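Local structure of SmhB (Serratia marcescens, 6ZZ5) at residues Met108-Asp111 with Lys112-Tyr116; Asn87-Ser90 with Thr91-Ser95; Glu45-Arg48 with Gln49-Gly53. The protein is the B component of Smh, a tripartite alpha-pore-forming toxin, and probably helps to build the membrane pore. All coordinates share one frame; numbering follows the deposited sequence. Where two conformers were deposited one is given.

Each of the three contacts is local, within a helix or, for interaction 2, at its C-terminal end, so none closes a loop; they run in series, neither nesting nor crossing. From the N terminus, interaction 3 (45-53) comes first, near the start of helix 44-92. Interaction 2 (87-95) lies at the other end of the same helix, about 62 Å away centre to centre and on the opposite side of the chain's centre. The chain then enters helix 99-151, whose early turns hold interaction 1 (108-116). Interactions 1 and 2 touch where Val109 packs on Ile89, joining the two consecutive helices. Helix 252-300 borders interactions 1 and 3, while helix 306-319 borders interaction 2.

Interaction 1. Residues Met108-Asp111 with Lys112-Tyr116; sequences MVSD and KAKEY
Backbone bonds carry the contact between Met108-Asp111 and Lys112-Tyr116, four i to i+4 pairs of a continuous alpha-helix. Lys114 N gives the shortest, 2.8 Å to Ser110 O. The side-chain salt bridge is looser: Lys114 NZ lies 3.3 Å from Asp111 OD1, a weak hydrogen bond. Both side chains leave the helix beside their own backbone nitrogens (chi1 -68° for Asp111, -79° for Lys114) and run abreast. Lys114 CG passes 3.3 Å from Ser110 O, and a bend at chi3 (-102°) returns CE to 3.5 Å from the same oxygen. In one of its two conformers, Ser110 OG meets Lys114 CE at 3.9 Å and turns back to hydrogen-bond Gly107 O. Beyond the helix, Val109 packs on Tyr82 and Thr85 of helix 44-92, and Ala113 on Thr289 and Leu292 of helix 252-300. The helix is thus amphipathic, with a buried apolar side and charges at its surface. A long, weak ion pair from Lys114 to Glu293 suggests that its ammonium group is shared between two carboxylates and only loosely fixed.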
loop_
_atom_site.group_PDB
_atom_site.type_symbol
_atom_site.label_atom_id
_atom_site.label_comp_id
_atom_site.label_asym_id
_atom_site.label_seq_id
_atom_site.Cartn_x
_atom_site.Cartn_y
_atom_site.Cartn_z
ATOM N N MET A 108 14.540 14.984 -26.085
ATOM C CA MET A 108 14.936 13.616 -25.642
ATOM C C MET A 108 14.547 13.396 -24.178
ATOM O O MET A 108 14.027 12.340 -23.852
ATOM C CB MET A 108 16.442 13.408 -25.774
ATOM C CG MET A 108 16.909 13.404 -27.194
ATOM S SD MET A 108 18.724 13.285 -27.320
ATOM C CE MET A 108 18.814 13.168 -29.101
ATOM N N VAL A 109 14.701 14.387 -23.315
ATOM C CA VAL A 109 14.283 14.254 -21.893
ATOM C C VAL A 109 12.755 14.279 -21.756
ATOM O O VAL A 109 12.280 13.514 -20.940
ATOM C CB VAL A 109 15.026 15.256 -21.010
ATOM C CG1 VAL A 109 14.631 15.102 -19.567
ATOM C CG2 VAL A 109 16.538 15.080 -21.167
ATOM N N SER A 110 12.009 15.089 -22.525
ATOM C CA SER A 110 10.519 15.061 -22.542
ATOM C C SER A 110 10.049 13.663 -22.997
ATOM O O SER A 110 9.156 13.124 -22.332
ATOM C CB SER A 110 9.932 16.156 -23.396
ATOM O OG SER A 110 10.139 15.849 -24.743
ATOM N N ASP A 111 10.692 13.065 -24.015
ATOM C CA ASP A 111 10.338 11.719 -24.532
ATOM C C ASP A 111 10.586 10.696 -23.410
ATOM O O ASP A 111 9.724 9.857 -23.169
ATOM C CB ASP A 111 11.098 11.322 -25.807
ATOM C CG ASP A 111 10.747 12.122 -27.046
ATOM O OD1 ASP A 111 9.684 12.794 -27.055
ATOM O OD2 ASP A 111 11.566 12.094 -27.981
ATOM N N LYS A 112 11.691 10.790 -22.686
ATOM C CA LYS A 112 11.971 9.823 -21.592
ATOM C C LYS A 112 10.932 10.028 -20.459
ATOM O O LYS A 112 10.350 9.032 -19.971
ATOM C CB LYS A 112 13.442 9.940 -21.191
ATOM C CG LYS A 112 13.888 8.956 -20.110
ATOM C CD LYS A 112 13.797 7.491 -20.599
ATOM C CE LYS A 112 14.247 7.271 -22.029
ATOM N NZ LYS A 112 15.169 6.124 -22.153
ATOM N N ALA A 113 10.674 11.249 -20.033
ATOM C CA ALA A 113 9.656 11.555 -19.013
ATOM C C ALA A 113 8.301 10.994 -19.475
ATOM O O ALA A 113 7.562 10.472 -18.635
ATOM C CB ALA A 113 9.552 13.035 -18.719
ATOM N N LYS A 114 7.929 11.192 -20.728
ATOM C CA LYS A 114 6.638 10.685 -21.267
ATOM C C LYS A 114 6.572 9.154 -21.186
ATOM O O LYS A 114 5.477 8.615 -20.952
ATOM C CB LYS A 114 6.438 11.095 -22.717
ATOM C CG LYS A 114 5.965 12.521 -22.892
ATOM C CD LYS A 114 5.697 12.889 -24.334
ATOM C CE LYS A 114 6.819 13.717 -24.922
ATOM N NZ LYS A 114 6.625 13.936 -26.372
ATOM N N GLU A 115 7.683 8.464 -21.414
ATOM C CA GLU A 115 7.726 6.995 -21.319
ATOM C C GLU A 115 7.493 6.633 -19.842
ATOM O O GLU A 115 6.746 5.692 -19.563
ATOM C CB GLU A 115 9.037 6.518 -21.935
ATOM C CG GLU A 115 9.365 5.077 -21.737
ATOM C CD GLU A 115 10.823 4.735 -22.122
ATOM O OE1 GLU A 115 11.341 5.242 -23.168
ATOM O OE2 GLU A 115 11.469 3.974 -21.361
ATOM N N TYR A 116 8.096 7.349 -18.902
ATOM C CA TYR A 116 7.939 7.041 -17.453
ATOM C C TYR A 116 6.502 7.364 -17.022
ATOM O O TYR A 116 5.930 6.641 -16.210
ATOM C CB TYR A 116 8.989 7.758 -16.609
ATOM C CG TYR A 116 10.411 7.301 -16.841
ATOM C CD1 TYR A 116 10.675 6.027 -17.304
ATOM C CD2 TYR A 116 11.493 8.130 -16.583
ATOM C CE1 TYR A 116 11.968 5.567 -17.510
ATOM C CE2 TYR A 116 12.810 7.680 -16.782
ATOM C CZ TYR A 116 13.041 6.382 -17.201
ATOM O OH TYR A 116 14.303 5.913 -17.453
#

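Interaction 2. Residues Asn87-Ser90 with Thr91-Ser95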
loop_
_atom_site.group_PDB
_atom_site.type_symbol
_atom_site.label_atom_id
_atom_site.label_comp_id
_atom_site.label_asym_id
_atom_site.label_seq_id
_atom_site.Cartn_x
_atom_site.Cartn_y
_atom_site.Cartn_z
ATOM N N ASN A 87 20.064 15.979 -13.864
ATOM C CA ASN A 87 21.353 16.489 -13.309
ATOM C C ASN A 87 22.460 16.431 -14.375
ATOM O O ASN A 87 23.397 17.271 -14.339
ATOM C CB ASN A 87 21.785 15.770 -12.031
ATOM C CG ASN A 87 21.207 16.394 -10.775
ATOM O OD1 ASN A 87 20.512 17.434 -10.833
ATOM N ND2 ASN A 87 21.469 15.725 -9.644
ATOM N N LEU A 88 22.470 15.411 -15.213
ATOM C CA LEU A 88 23.451 15.328 -16.320
ATOM C C LEU A 88 23.308 16.577 -17.216
ATOM O O LEU A 88 24.301 17.248 -17.439
ATOM C CB LEU A 88 23.211 14.039 -17.101
ATOM C CG LEU A 88 24.072 13.834 -18.348
ATOM C CD1 LEU A 88 25.531 13.711 -17.977
ATOM C CD2 LEU A 88 23.622 12.574 -19.064
ATOM N N ILE A 89 22.094 16.906 -17.640
ATOM C CA ILE A 89 21.785 18.151 -18.427
ATOM C C ILE A 89 22.312 19.364 -17.671
ATOM O O ILE A 89 23.046 20.179 -18.269
ATOM C CB ILE A 89 20.264 18.283 -18.678
ATOM C CG1 ILE A 89 19.747 17.184 -19.601
ATOM C CG2 ILE A 89 19.852 19.643 -19.169
ATOM C CD1 ILE A 89 20.568 16.925 -20.773
ATOM N N SER A 90 22.026 19.425 -16.374
ATOM C CA SER A 90 22.357 20.562 -15.521
ATOM C C SER A 90 23.858 20.726 -15.373
ATOM O O SER A 90 24.244 21.829 -15.098
ATOM C CB SER A 90 21.714 20.443 -14.169
ATOM O OG SER A 90 20.287 20.455 -14.273
ATOM N N THR A 91 24.662 19.660 -15.434
ATOM C CA THR A 91 26.110 19.711 -15.157
ATOM C C THR A 91 26.873 19.773 -16.484
ATOM O O THR A 91 27.935 20.418 -16.500
ATOM C CB THR A 91 26.571 18.548 -14.247
ATOM O OG1 THR A 91 26.174 17.294 -14.827
ATOM C CG2 THR A 91 25.960 18.659 -12.859
ATOM N N VAL A 92 26.338 19.266 -17.584
ATOM C CA VAL A 92 27.131 19.272 -18.842
ATOM C C VAL A 92 26.738 20.404 -19.783
ATOM O O VAL A 92 27.625 20.784 -20.581
ATOM C CB VAL A 92 27.187 17.923 -19.576
ATOM C CG1 VAL A 92 27.494 16.770 -18.645
ATOM C CG2 VAL A 92 25.975 17.653 -20.397
ATOM N N MET A 93 25.492 20.900 -19.765
ATOM C CA MET A 93 25.013 21.779 -20.870
ATOM C C MET A 93 25.175 23.276 -20.626
ATOM O O MET A 93 25.474 24.010 -21.570
ATOM C CB MET A 93 23.569 21.467 -21.251
ATOM C CG MET A 93 23.529 20.109 -21.871
ATOM S SD MET A 93 21.874 19.769 -22.523
ATOM C CE MET A 93 22.050 20.803 -23.966
ATOM N N PRO A 94 24.990 23.807 -19.403
ATOM C CA PRO A 94 25.112 25.250 -19.191
ATOM C C PRO A 94 26.434 25.844 -19.654
ATOM O O PRO A 94 26.399 26.899 -20.210
ATOM C CB PRO A 94 24.922 25.377 -17.690
ATOM C CG PRO A 94 23.956 24.260 -17.376
ATOM C CD PRO A 94 24.479 23.114 -18.217
ATOM N N SER A 95 27.549 25.140 -19.503
ATOM C CA SER A 95 28.855 25.583 -20.024
ATOM C C SER A 95 29.036 25.086 -21.482
ATOM O O SER A 95 29.770 24.094 -21.736
ATOM C CB SER A 95 29.981 25.207 -19.079
ATOM O OG SER A 95 31.194 25.730 -19.562
#
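Residues Asn87-Ser90 lead into Thr91-Ser95 where helix 44-92 gives way to a turn, and the hydrogen bonding becomes irregular there. Val92 N meets Leu88 O at 2.9 Å, and Met93 N follows at 3.0 Å from Ile89 O. Thr91 N is divided: its bond to Asn87 O is weak and bent (128° at the hydrogen), while at 3.2 Å it also reaches Leu88 O, approaching from above that carbonyl plane. Leu88 O therefore accepts from two backbone amides. The Thr91 hydroxyl folds back over the same turn, since a chi1 of 55° sets OG1 between the backbone nitrogen and the carbonyl carbon, 2.8 Å from Asn87 O, with Leu88 O also near. Pro94 has no amide hydrogen to offer, and its ring instead lies against the last turn, with CD 3.3 Å from Ile89 O and CG beside Ser90 O. Two apolar i to i+4 pairs follow. Leu88 CD1 meets Val92 CG1 at 3.7 Å, the side chains crossing obliquely, whereas Ile89 and Met93 run alongside each other and bring CD1 to 3.6 Å from SD. This second pair faces helix 99-151, where both residues touch Trp102 and Ala105. Ser90 OG lies within hydrogen-bonding reach of Phe313 O of helix 306-319 and of Gln86 O in its own helix, and its one proton can serve only one of them at a time. Pro94 packs on Leu314 of helix 306-319; Asn87 touches Val321 and Leu325 of helix 321-336.

Interaction 3. Residues Glu45-Arg48 with Gln49-Gly53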
loop_
_atom_site.group_PDB
_atom_site.type_symbol
_atom_site.label_atom_id
_atom_site.label_comp_id
_atom_site.label_asym_id
_atom_site.label_seq_id
_atom_site.Cartn_x
_atom_site.Cartn_y
_atom_site.Cartn_z
ATOM N N GLU A 45 -22.136 -26.285 2.361
ATOM C CA GLU A 45 -22.206 -25.363 1.195
ATOM C C GLU A 45 -21.575 -23.990 1.531
ATOM O O GLU A 45 -20.939 -23.333 0.649
ATOM C CB GLU A 45 -23.652 -25.256 0.698
ATOM C CG GLU A 45 -23.722 -24.809 -0.742
ATOM C CD GLU A 45 -22.854 -25.641 -1.687
ATOM O OE1 GLU A 45 -22.592 -26.866 -1.372
ATOM O OE2 GLU A 45 -22.391 -25.056 -2.706
ATOM N N SER A 46 -21.790 -23.510 2.753
ATOM C CA SER A 46 -21.242 -22.230 3.227
ATOM C C SER A 46 -19.721 -22.369 3.291
ATOM O O SER A 46 -19.090 -21.464 2.831
ATOM C CB SER A 46 -21.849 -21.811 4.537
ATOM O OG SER A 46 -23.202 -21.475 4.289
ATOM N N GLU A 47 -19.184 -23.487 3.805
ATOM C CA GLU A 47 -17.716 -23.715 3.799
ATOM C C GLU A 47 -17.179 -23.591 2.358
ATOM O O GLU A 47 -16.159 -22.958 2.180
ATOM C CB GLU A 47 -17.347 -25.059 4.437
ATOM C CG GLU A 47 -15.880 -25.444 4.249
ATOM C CD GLU A 47 -15.515 -26.826 4.810
ATOM O OE1 GLU A 47 -14.659 -27.493 4.214
ATOM O OE2 GLU A 47 -16.016 -27.187 5.901
ATOM N N ARG A 48 -17.800 -24.234 1.386
ATOM C CA ARG A 48 -17.320 -24.221 -0.029
ATOM C C ARG A 48 -17.357 -22.820 -0.600
ATOM O O ARG A 48 -16.391 -22.421 -1.265
ATOM C CB ARG A 48 -18.109 -25.218 -0.870
ATOM C CG ARG A 48 -17.661 -26.649 -0.591
ATOM C CD ARG A 48 -17.390 -27.442 -1.854
ATOM N NE ARG A 48 -18.699 -27.856 -2.315
ATOM C CZ ARG A 48 -19.227 -29.054 -2.122
ATOM N NH1 ARG A 48 -18.527 -30.012 -1.535
ATOM N NH2 ARG A 48 -20.444 -29.305 -2.567
ATOM N N GLN A 49 -18.451 -22.104 -0.379
ATOM C CA GLN A 49 -18.568 -20.717 -0.892
ATOM C C GLN A 49 -17.450 -19.846 -0.287
ATOM O O GLN A 49 -16.827 -19.056 -1.016
ATOM C CB GLN A 49 -19.977 -20.166 -0.608
ATOM C CG GLN A 49 -21.046 -20.813 -1.466
ATOM C CD GLN A 49 -22.456 -20.546 -0.993
ATOM O OE1 GLN A 49 -22.707 -19.879 0.008
ATOM N NE2 GLN A 49 -23.404 -21.175 -1.654
ATOM N N ILE A 50 -17.265 -19.928 1.023
ATOM C CA ILE A 50 -16.248 -19.082 1.718
ATOM C C ILE A 50 -14.857 -19.408 1.172
ATOM O O ILE A 50 -14.047 -18.488 0.987
ATOM C CB ILE A 50 -16.341 -19.290 3.228
ATOM C CG1 ILE A 50 -17.659 -18.723 3.768
ATOM C CG2 ILE A 50 -15.117 -18.708 3.921
ATOM C CD1 ILE A 50 -17.952 -19.240 5.116
ATOM N N ASN A 51 -14.543 -20.707 1.038
ATOM C CA ASN A 51 -13.185 -21.114 0.610
ATOM C C ASN A 51 -13.004 -20.740 -0.869
ATOM O O ASN A 51 -11.886 -20.365 -1.256
ATOM C CB ASN A 51 -12.962 -22.578 0.960
ATOM C CG ASN A 51 -12.739 -22.737 2.452
ATOM O OD1 ASN A 51 -12.367 -21.749 3.099
ATOM N ND2 ASN A 51 -12.858 -23.955 2.971
ATOM N N THR A 52 -14.050 -20.791 -1.673
ATOM C CA THR A 52 -14.001 -20.312 -3.077
ATOM C C THR A 52 -13.648 -18.834 -3.024
ATOM O O THR A 52 -12.727 -18.407 -3.763
ATOM C CB THR A 52 -15.310 -20.569 -3.843
ATOM O OG1 THR A 52 -15.391 -21.972 -3.883
ATOM C CG2 THR A 52 -15.362 -19.992 -5.249
ATOM N N GLY A 53 -14.374 -18.075 -2.196
ATOM C CA GLY A 53 -14.042 -16.656 -1.972
ATOM C C GLY A 53 -12.604 -16.422 -1.559
ATOM O O GLY A 53 -11.927 -15.488 -2.079
HETATM O O HOH W 1 -23.475 -19.331 2.915
#
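Gln49, Ile50, Asn51 and Thr52 each donate a backbone N-H to the carbonyl four residues earlier, from Glu45 to Arg48, in regular alpha-helical fashion. The last of these carbonyls is gripped twice. Thr52 N lies 2.9 Å from Arg48 O, and the Thr52 hydroxyl gives its proton to the same oxygen at 2.8 Å from the opposite face of the carbonyl plane. A chi1 of -65°, with OG1 beside the backbone nitrogen, turns the hydroxyl back to that oxygen.

One water joins a further pair of polar groups: it accepts from Ser46 OG at 2.6 Å and donates to Gln49 OE1 at 3.1 Å, spanning one turn on the side facing helix 99-151. The charged pair, Glu45 OE1 with Arg48 NH2 at 3.5 Å, is a longer contact within the first segment. Arg44 lies close to the same guanidinium, and the like charges probably offset part of the gain.

Two further pairs bring an amide nitrogen against a glutamate methylene. Gln49 NE2 lies 3.8 Å from Glu45 CG, the side chains nearly perpendicular, with carboxylate and amide planes 82° apart. Asn51 ND2 comes to 3.6 Å from Glu47 CG, but the polar ends of both residues are used on the preceding loop: Glu47 OE2 accepts from Phe37 N, and Asn51 ND2 donates to Val35 O. Ile50 lies along its own helix, CG1 3.2 Å from Ser46 O, and packs on Tyr141 and Ile144 of helix 99-151 and on Ala257 and Ile260 of helix 252-300. A largely polar stretch whose one large apolar side chain, Ile50, is buried against neighbouring helices is consistent with part of a long amphipathic helix in a helical bundle, in keeping with the HBL enterotoxin family.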